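Transcriptional regulator, MarR family (Silicibacter pomeroyi DSS-3, PDB 3BOQ) probably acts as a dimeric DNA-binding transcription factor of the MarR family, regulating gene expression through a winged helix-turn-helix domain. Local coordinates at residues G33-Q38 against N124-E129. Numbering follows the deposited sequence.
Sequences GDLNRQ and NRILAE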
loop_
_atom_site.group_PDB
_atom_site.type_symbol
_atom_site.label_atom_id
_atom_site.label_comp_id
_atom_site.label_asym_id
_atom_site.label_seq_id
_atom_site.Cartn_x
_atom_site.Cartn_y
_atom_site.Cartn_z
ATOM N N GLY B 33 -1.186 4.434 -7.011
ATOM C CA GLY B 33 -1.759 5.694 -7.450
ATOM C C GLY B 33 -2.072 5.769 -8.944
ATOM O O GLY B 33 -3.086 6.349 -9.355
ATOM N N ASP B 34 -1.202 5.183 -9.757
ATOM C CA ASP B 34 -1.310 5.289 -11.202
ATOM C C ASP B 34 -2.197 4.230 -11.776
ATOM O O ASP B 34 -2.997 4.526 -12.651
ATOM C CB ASP B 34 0.056 5.154 -11.829
ATOM C CG ASP B 34 0.695 6.483 -12.093
ATOM O OD1 ASP B 34 0.481 7.423 -11.277
ATOM O OD2 ASP B 34 1.415 6.583 -13.121
ATOM N N LEU B 35 -2.020 2.997 -11.295
ATOM C CA LEU B 35 -2.876 1.883 -11.609
ATOM C C LEU B 35 -4.307 2.262 -11.306
ATOM O O LEU B 35 -5.144 2.180 -12.175
ATOM C CB LEU B 35 -2.470 0.675 -10.782
ATOM C CG LEU B 35 -3.021 -0.703 -11.119
ATOM C CD1 LEU B 35 -2.939 -0.991 -12.638
ATOM C CD2 LEU B 35 -2.296 -1.793 -10.339
ATOM N N ASN B 36 -4.576 2.701 -10.086
ATOM C CA ASN B 36 -5.899 3.173 -9.676
ATOM C C ASN B 36 -6.506 4.290 -10.555
ATOM O O ASN B 36 -7.643 4.167 -11.031
ATOM C CB ASN B 36 -5.873 3.606 -8.212
ATOM C CG ASN B 36 -7.247 3.819 -7.652
ATOM O OD1 ASN B 36 -8.060 2.895 -7.619
ATOM N ND2 ASN B 36 -7.526 5.042 -7.198
ATOM N N ARG B 37 -5.749 5.368 -10.763
ATOM C CA ARG B 37 -6.205 6.513 -11.560
ATOM C C ARG B 37 -6.451 6.129 -13.023
ATOM O O ARG B 37 -7.431 6.569 -13.590
ATOM C CB ARG B 37 -5.232 7.705 -11.440
ATOM C CG ARG B 37 -5.335 8.761 -12.567
ATOM C CD ARG B 37 -4.638 10.087 -12.178
ATOM N NE ARG B 37 -5.211 11.257 -12.869
ATOM C CZ ARG B 37 -5.354 12.471 -12.321
ATOM N NH1 ARG B 37 -4.965 12.701 -11.063
ATOM N NH2 ARG B 37 -5.892 13.462 -13.026
ATOM N N GLN B 38 -5.580 5.315 -13.621
ATOM C CA GLN B 38 -5.793 4.799 -14.988
ATOM C C GLN B 38 -6.911 3.765 -15.158
ATOM O O GLN B 38 -7.611 3.774 -16.152
ATOM C CB GLN B 38 -4.497 4.274 -15.604
ATOM C CG GLN B 38 -3.535 5.383 -15.904
ATOM C CD GLN B 38 -2.364 4.900 -16.707
ATOM O OE1 GLN B 38 -2.497 4.575 -17.890
ATOM N NE2 GLN B 38 -1.197 4.855 -16.078
ATOM N N ASN B 124 -3.847 -5.323 -16.432
ATOM C CA ASN B 124 -2.595 -5.948 -16.805
ATOM C C ASN B 124 -1.841 -5.174 -17.879
ATOM O O ASN B 124 -0.611 -5.190 -17.900
ATOM C CB ASN B 124 -2.828 -7.394 -17.271
ATOM C CG ASN B 124 -3.366 -8.299 -16.149
ATOM O OD1 ASN B 124 -3.356 -7.930 -14.978
ATOM N ND2 ASN B 124 -3.834 -9.475 -16.514
ATOM N N ARG B 125 -2.557 -4.519 -18.793
ATOM C CA ARG B 125 -1.921 -3.569 -19.688
ATOM C C ARG B 125 -1.343 -2.345 -18.907
ATOM O O ARG B 125 -0.207 -1.947 -19.135
ATOM C CB ARG B 125 -2.881 -3.139 -20.831
ATOM C CG ARG B 125 -2.252 -2.090 -21.763
ATOM C CD ARG B 125 -3.103 -1.656 -22.960
ATOM N NE ARG B 125 -4.529 -1.866 -22.760
ATOM C CZ ARG B 125 -5.332 -1.074 -22.044
ATOM N NH1 ARG B 125 -4.853 0.008 -21.431
ATOM N NH2 ARG B 125 -6.619 -1.381 -21.928
ATOM N N ILE B 126 -2.116 -1.763 -17.989
ATOM C CA ILE B 126 -1.652 -0.561 -17.273
ATOM C C ILE B 126 -0.406 -0.879 -16.441
ATOM O O ILE B 126 0.588 -0.130 -16.466
ATOM C CB ILE B 126 -2.783 0.100 -16.408
ATOM C CG1 ILE B 126 -3.896 0.680 -17.306
ATOM C CG2 ILE B 126 -2.241 1.228 -15.559
ATOM C CD1 ILE B 126 -5.277 0.621 -16.659
ATOM N N LEU B 127 -0.460 -2.001 -15.728
ATOM C CA LEU B 127 0.646 -2.451 -14.906
ATOM C C LEU B 127 1.929 -2.681 -15.739
ATOM O O LEU B 127 3.024 -2.161 -15.379
ATOM C CB LEU B 127 0.238 -3.693 -14.083
ATOM C CG LEU B 127 1.198 -4.254 -13.027
ATOM C CD1 LEU B 127 1.462 -3.278 -11.864
ATOM C CD2 LEU B 127 0.627 -5.572 -12.504
ATOM N N ALA B 128 1.778 -3.423 -16.843
ATOM C CA ALA B 128 2.859 -3.633 -17.849
ATOM C C ALA B 128 3.448 -2.308 -18.332
ATOM O O ALA B 128 4.672 -2.116 -18.318
ATOM C CB ALA B 128 2.372 -4.457 -19.032
ATOM N N GLU B 129 2.577 -1.369 -18.684
ATOM C CA GLU B 129 2.999 -0.021 -19.045
ATOM C C GLU B 129 3.726 0.710 -17.912
ATOM O O GLU B 129 4.760 1.335 -18.146
ATOM C CB GLU B 129 1.831 0.752 -19.692
ATOM C CG GLU B 129 1.340 0.020 -21.055
ATOM C CD GLU B 129 0.141 0.670 -21.785
ATOM O OE1 GLU B 129 -0.847 1.170 -21.137
ATOM O OE2 GLU B 129 0.155 0.651 -23.039
#
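Ile126 presses its branched side chain between Leu35 and Gln38, which sit one helical turn apart on helix 12-43. Its CB, directed at the opposing helix, lies 3.9 Å from Leu35 CD1. From there the side chain forks. The CG2 branch, anti to the backbone N, comes to 3.7 Å from Leu35 CD1 and to 3.8 Å from Gln38 CB; Gln38 CD and NE2 are also within van der Waals range of this methyl. The other branch, CG1, passes 4.0 Å from Gln38 CB, with Gln38 OE1 slightly farther, and its terminal CD1 ends 3.8 Å from the backbone C of Gln38, also near its CB. The two side chains run past each other in opposite directions, Gln38 extended beyond CG. A looser pair, Leu35 CD2 to Leu127 CD1 at 4.3 Å, extends the apolar patch. Trp21 of the second subunit packs on both leucines, consistent with the helical dimerisation region of MarR proteins. The segments run roughly antiparallel but inclined, at 142°, with axes 9.8 Å apart. Arg125 NH1 pairs with Glu42 OE1 further along helix 12-43, a salt bridge tying the same helices. Between the segments themselves, without hydrogen bonds, contact is van der Waals and mostly apolar, even from the glutamine.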